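Local atomic coordinates of methyltransferase domain-containing protein (Serratia marcescens, PDB entry 7CLU), a protein that probably transfers a methyl group from S-adenosyl-L-methionine to an oxygen of its substrate in the prodigiosin synthetic pathway. Residues A187-P201 against G215-V227. Numbering follows the deposited sequence.
Sequences ADAYPGIALAICELP and GYGERIDVVEGDV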
loop_
_atom_site.group_PDB
_atom_site.type_symbol
_atom_site.label_atom_id
_atom_site.label_comp_id
_atom_site.label_asym_id
_atom_site.label_seq_id
_atom_site.Cartn_x
_atom_site.Cartn_y
_atom_site.Cartn_z
ATOM N N ALA A 187 -6.609 36.106 -11.101
ATOM C CA ALA A 187 -7.230 37.388 -10.758
ATOM C C ALA A 187 -6.445 38.140 -9.698
ATOM O O ALA A 187 -6.373 39.378 -9.726
ATOM C CB ALA A 187 -8.657 37.183 -10.245
ATOM N N ASP A 188 -5.899 37.413 -8.718
ATOM C CA ASP A 188 -5.197 38.073 -7.623
ATOM C C ASP A 188 -3.901 38.732 -8.089
ATOM O O ASP A 188 -3.432 39.680 -7.443
ATOM C CB ASP A 188 -4.896 37.074 -6.503
ATOM C CG ASP A 188 -6.157 36.473 -5.880
ATOM O OD1 ASP A 188 -7.247 37.080 -5.939
ATOM O OD2 ASP A 188 -6.037 35.382 -5.307
ATOM N N ALA A 189 -3.326 38.257 -9.197
ATOM C CA ALA A 189 -2.040 38.722 -9.699
ATOM C C ALA A 189 -2.134 39.468 -11.025
ATOM O O ALA A 189 -1.159 40.118 -11.418
ATOM C CB ALA A 189 -1.082 37.529 -9.858
ATOM N N TYR A 190 -3.274 39.399 -11.715
ATOM C CA TYR A 190 -3.427 39.971 -13.054
ATOM C C TYR A 190 -4.774 40.668 -13.146
ATOM O O TYR A 190 -5.780 40.055 -13.525
ATOM C CB TYR A 190 -3.312 38.893 -14.129
ATOM C CG TYR A 190 -1.950 38.228 -14.228
ATOM C CD1 TYR A 190 -0.961 38.731 -15.073
ATOM C CD2 TYR A 190 -1.664 37.087 -13.493
ATOM C CE1 TYR A 190 0.279 38.110 -15.178
ATOM C CE2 TYR A 190 -0.434 36.462 -13.589
ATOM C CZ TYR A 190 0.532 36.971 -14.434
ATOM O OH TYR A 190 1.750 36.335 -14.521
ATOM N N PRO A 191 -4.827 41.969 -12.836
ATOM C CA PRO A 191 -6.132 42.626 -12.640
ATOM C C PRO A 191 -6.904 42.899 -13.917
ATOM O O PRO A 191 -8.106 43.171 -13.839
ATOM C CB PRO A 191 -5.757 43.937 -11.938
ATOM C CG PRO A 191 -4.362 44.215 -12.393
ATOM C CD PRO A 191 -3.697 42.877 -12.556
ATOM N N GLY A 192 -6.275 42.864 -15.079
ATOM C CA GLY A 192 -6.964 43.271 -16.283
ATOM C C GLY A 192 -7.445 42.169 -17.200
ATOM O O GLY A 192 -8.070 42.470 -18.223
ATOM N N ILE A 193 -7.188 40.899 -16.879
ATOM C CA ILE A 193 -7.517 39.808 -17.788
ATOM C C ILE A 193 -8.920 39.294 -17.477
ATOM O O ILE A 193 -9.299 39.153 -16.308
ATOM C CB ILE A 193 -6.464 38.684 -17.709
ATOM C CG1 ILE A 193 -6.785 37.588 -18.735
ATOM C CG2 ILE A 193 -6.369 38.110 -16.286
ATOM C CD1 ILE A 193 -5.877 36.379 -18.665
ATOM N N ALA A 194 -9.708 39.049 -18.528
ATOM C CA ALA A 194 -11.036 38.484 -18.344
ATOM C C ALA A 194 -10.931 36.996 -18.001
ATOM O O ALA A 194 -10.010 36.296 -18.433
ATOM C CB ALA A 194 -11.880 38.684 -19.604
ATOM N N LEU A 195 -11.877 36.515 -17.207
ATOM C CA LEU A 195 -11.730 35.202 -16.595
ATOM C C LEU A 195 -13.054 34.456 -16.580
ATOM O O LEU A 195 -14.107 35.032 -16.290
ATOM C CB LEU A 195 -11.197 35.312 -15.159
ATOM C CG LEU A 195 -9.772 35.834 -14.969
ATOM C CD1 LEU A 195 -9.497 36.032 -13.479
ATOM C CD2 LEU A 195 -8.770 34.859 -15.570
ATOM N N ALA A 196 -12.976 33.153 -16.828
ATOM C CA ALA A 196 -14.171 32.331 -16.919
ATOM C C ALA A 196 -13.819 30.889 -16.595
ATOM O O ALA A 196 -12.679 30.451 -16.764
ATOM C CB ALA A 196 -14.812 32.414 -18.311
ATOM N N ILE A 197 -14.817 30.150 -16.138
ATOM C CA ILE A 197 -14.710 28.711 -16.005
ATOM C C ILE A 197 -15.858 28.082 -16.782
ATOM O O ILE A 197 -16.995 28.551 -16.691
ATOM C CB ILE A 197 -14.749 28.280 -14.531
ATOM C CG1 ILE A 197 -13.557 28.888 -13.772
ATOM C CG2 ILE A 197 -14.774 26.762 -14.437
ATOM C CD1 ILE A 197 -13.751 28.909 -12.291
ATOM N N CYS A 198 -15.564 27.027 -17.532
ATOM C CA CYS A 198 -16.586 26.243 -18.226
ATOM C C CYS A 198 -16.890 24.976 -17.428
ATOM O O CYS A 198 -15.988 24.168 -17.191
ATOM C CB CYS A 198 -16.131 25.879 -19.633
ATOM S SG CYS A 198 -17.422 25.018 -20.567
ATOM N N GLU A 199 -18.151 24.816 -17.001
ATOM C CA GLU A 199 -18.569 23.662 -16.210
ATOM C C GLU A 199 -19.739 22.966 -16.887
ATOM O O GLU A 199 -20.511 23.598 -17.611
ATOM C CB GLU A 199 -19.006 24.047 -14.789
ATOM C CG GLU A 199 -17.868 24.410 -13.850
ATOM C CD GLU A 199 -16.840 23.307 -13.731
ATOM O OE1 GLU A 199 -17.231 22.164 -13.408
ATOM O OE2 GLU A 199 -15.646 23.584 -13.967
ATOM N N LEU A 200 -19.869 21.667 -16.625
ATOM C CA LEU A 200 -21.070 20.942 -17.010
ATOM C C LEU A 200 -22.295 21.647 -16.435
ATOM O O LEU A 200 -22.236 22.160 -15.312
ATOM C CB LEU A 200 -21.023 19.498 -16.499
ATOM C CG LEU A 200 -20.095 18.492 -17.174
ATOM C CD1 LEU A 200 -20.211 17.144 -16.470
ATOM C CD2 LEU A 200 -20.412 18.361 -18.654
ATOM N N PRO A 201 -23.409 21.694 -17.165
ATOM C CA PRO A 201 -24.613 22.362 -16.639
ATOM C C PRO A 201 -25.030 21.907 -15.245
ATOM O O PRO A 201 -25.638 22.694 -14.510
ATOM C CB PRO A 201 -25.687 22.027 -17.686
ATOM C CG PRO A 201 -24.979 21.260 -18.786
ATOM C CD PRO A 201 -23.519 21.411 -18.604
ATOM N N GLY A 215 -16.186 35.934 -2.984
ATOM C CA GLY A 215 -16.119 37.303 -3.455
ATOM C C GLY A 215 -15.707 37.465 -4.903
ATOM O O GLY A 215 -15.387 38.586 -5.311
ATOM N N TYR A 216 -15.716 36.385 -5.694
ATOM C CA TYR A 216 -15.207 36.383 -7.058
ATOM C C TYR A 216 -16.320 36.181 -8.084
ATOM O O TYR A 216 -16.031 35.911 -9.254
ATOM C CB TYR A 216 -14.132 35.296 -7.228
ATOM C CG TYR A 216 -12.803 35.622 -6.580
ATOM C CD1 TYR A 216 -12.645 35.532 -5.205
ATOM C CD2 TYR A 216 -11.713 36.040 -7.342
ATOM C CE1 TYR A 216 -11.441 35.840 -4.597
ATOM C CE2 TYR A 216 -10.505 36.359 -6.742
ATOM C CZ TYR A 216 -10.376 36.249 -5.369
ATOM O OH TYR A 216 -9.183 36.559 -4.749
ATOM N N GLY A 217 -17.582 36.302 -7.668
ATOM C CA GLY A 217 -18.695 36.002 -8.562
ATOM C C GLY A 217 -18.824 36.963 -9.729
ATOM O O GLY A 217 -19.357 36.598 -10.786
ATOM N N GLU A 218 -18.371 38.206 -9.562
ATOM C CA GLU A 218 -18.360 39.125 -10.694
ATOM C C GLU A 218 -17.050 39.091 -11.459
ATOM O O GLU A 218 -17.027 39.431 -12.648
ATOM C CB GLU A 218 -18.635 40.551 -10.227
ATOM C CG GLU A 218 -20.023 40.743 -9.664
ATOM C CD GLU A 218 -20.376 42.207 -9.516
ATOM O OE1 GLU A 218 -21.587 42.516 -9.475
ATOM O OE2 GLU A 218 -19.444 43.046 -9.442
ATOM N N ARG A 219 -15.967 38.674 -10.810
ATOM C CA ARG A 219 -14.655 38.655 -11.443
ATOM C C ARG A 219 -14.482 37.473 -12.396
ATOM O O ARG A 219 -13.743 37.579 -13.386
ATOM C CB ARG A 219 -13.575 38.621 -10.355
ATOM C CG ARG A 219 -12.152 38.705 -10.868
ATOM C CD ARG A 219 -11.796 40.117 -11.324
ATOM N NE ARG A 219 -10.453 40.166 -11.901
ATOM C CZ ARG A 219 -10.157 39.755 -13.130
ATOM N NH1 ARG A 219 -11.113 39.265 -13.917
ATOM N NH2 ARG A 219 -8.907 39.829 -13.577
ATOM N N ILE A 220 -15.134 36.347 -12.111
ATOM C CA ILE A 220 -14.929 35.093 -12.835
ATOM C C ILE A 220 -16.290 34.562 -13.276
ATOM O O ILE A 220 -17.129 34.217 -12.435
ATOM C CB ILE A 220 -14.192 34.054 -11.968
ATOM C CG1 ILE A 220 -12.833 34.605 -11.497
ATOM C CG2 ILE A 220 -14.018 32.730 -12.715
ATOM C CD1 ILE A 220 -12.191 33.732 -10.430
ATOM N N ASP A 221 -16.514 34.504 -14.584
ATOM C CA ASP A 221 -17.781 33.985 -15.087
ATOM C C ASP A 221 -17.776 32.462 -15.112
ATOM O O ASP A 221 -16.741 31.818 -15.309
ATOM C CB ASP A 221 -18.067 34.506 -16.495
ATOM C CG ASP A 221 -18.307 36.003 -16.530
ATOM O OD1 ASP A 221 -18.974 36.530 -15.615
ATOM O OD2 ASP A 221 -17.824 36.651 -17.481
ATOM N N VAL A 222 -18.956 31.884 -14.920
ATOM C CA VAL A 222 -19.169 30.457 -15.106
ATOM C C VAL A 222 -20.038 30.299 -16.338
ATOM O O VAL A 222 -21.161 30.817 -16.382
ATOM C CB VAL A 222 -19.822 29.804 -13.880
ATOM C CG1 VAL A 222 -19.844 28.289 -14.040
ATOM C CG2 VAL A 222 -19.062 30.194 -12.625
ATOM N N VAL A 223 -19.510 29.625 -17.350
ATOM C CA VAL A 223 -20.290 29.286 -18.527
ATOM C C VAL A 223 -20.492 27.781 -18.559
ATOM O O VAL A 223 -19.737 27.005 -17.968
ATOM C CB VAL A 223 -19.630 29.769 -19.823
ATOM C CG1 VAL A 223 -19.479 31.300 -19.796
ATOM C CG2 VAL A 223 -18.310 29.056 -20.035
ATOM N N GLU A 224 -21.520 27.363 -19.277
ATOM C CA GLU A 224 -21.877 25.959 -19.303
ATOM C C GLU A 224 -21.468 25.341 -20.628
ATOM O O GLU A 224 -21.471 25.995 -21.676
ATOM C CB GLU A 224 -23.369 25.794 -19.027
ATOM C CG GLU A 224 -23.731 26.338 -17.648
ATOM C CD GLU A 224 -25.215 26.342 -17.368
ATOM O OE1 GLU A 224 -25.706 27.330 -16.778
ATOM O OE2 GLU A 224 -25.885 25.353 -17.726
ATOM N N GLY A 225 -21.067 24.082 -20.562
ATOM C CA GLY A 225 -20.556 23.406 -21.734
ATOM C C GLY A 225 -20.157 21.988 -21.399
ATOM O O GLY A 225 -20.306 21.521 -20.262
ATOM N N ASP A 226 -19.607 21.320 -22.410
ATOM C CA ASP A 226 -19.325 19.888 -22.352
ATOM C C ASP A 226 -18.163 19.616 -23.296
ATOM O O ASP A 226 -18.322 19.734 -24.515
ATOM C CB ASP A 226 -20.563 19.082 -22.757
ATOM C CG ASP A 226 -20.510 17.623 -22.310
ATOM O OD1 ASP A 226 -19.461 16.946 -22.480
ATOM O OD2 ASP A 226 -21.553 17.150 -21.805
ATOM N N VAL A 227 -17.009 19.229 -22.747
ATOM C CA VAL A 227 -15.881 18.888 -23.609
ATOM C C VAL A 227 -16.136 17.615 -24.397
ATOM O O VAL A 227 -15.538 17.420 -25.461
ATOM C CB VAL A 227 -14.575 18.748 -22.804
ATOM C CG1 VAL A 227 -13.998 20.090 -22.524
ATOM C CG2 VAL A 227 -14.805 17.938 -21.536
HETATM O O HOH W 1 -8.146 40.958 -10.598
HETATM O O HOH W 2 -7.851 34.007 -4.174
HETATM O O HOH W 3 -13.518 38.489 -15.938
HETATM O O HOH W 4 -15.168 36.291 -18.142
#
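Leu195 CD1 and Ala187 CB lie over the same face of the Arg219 guanidinium, CD1 3.4 Å above the plane and offset toward the rim, while the carbonyl oxygens of Tyr190 and Ile193 and two waters sit at its edge. NH1 and NH2 both close end-on upon Ile193 O, NH2 at 2.8 Å, within both the carbonyl and guanidinium planes; a weak bond from NH2 to Tyr190 O adds to the hold on the 190-193 beta turn. A bend at chi2 (75°) folds the arginine chain past the methyl of Ala187, and one of these waters joins NE to Ala187 O. The Tyr216 ring meets helix 181-189 edge-on at Ala187 and Asp188: Asp188 OD1 lies in the ring plane beside the phenol OH, at a separation too short to be relied on, its carboxylate turned 62° from the ring, and another water, giving to both, links Asp188 OD2 to the phenol OH.

Beyond this, strands 194-199 and 221-224 pair in parallel. Asp221 N gives to Leu195 O, Ile197 N to Asp221 O at 2.7 Å, Val223 N to Ile197 O and Glu199 N to Val223 O; Gly225 N continues the pattern to Glu199 O (3.0 Å) from above the carbonyl plane. Ile197 CD1 packs on Ile220 CG2 (3.9 Å), whereas Cys198 SG rests against Gly225 CA (3.7 Å) on the opposite face. Glu199, Asp226 and Val227 belong to the S-adenosyl-L-homocysteine site, placing it at the C-terminal end of these strands, as in Rossmann-like methyltransferases.

Strand 221-224 is outermost in this chain's seven-stranded sheet, with 194-199 between it and 171-175; helix 201-214 makes the beta-alpha-beta crossover, laying Leu207 on Ile197 and Leu211 on Ile220.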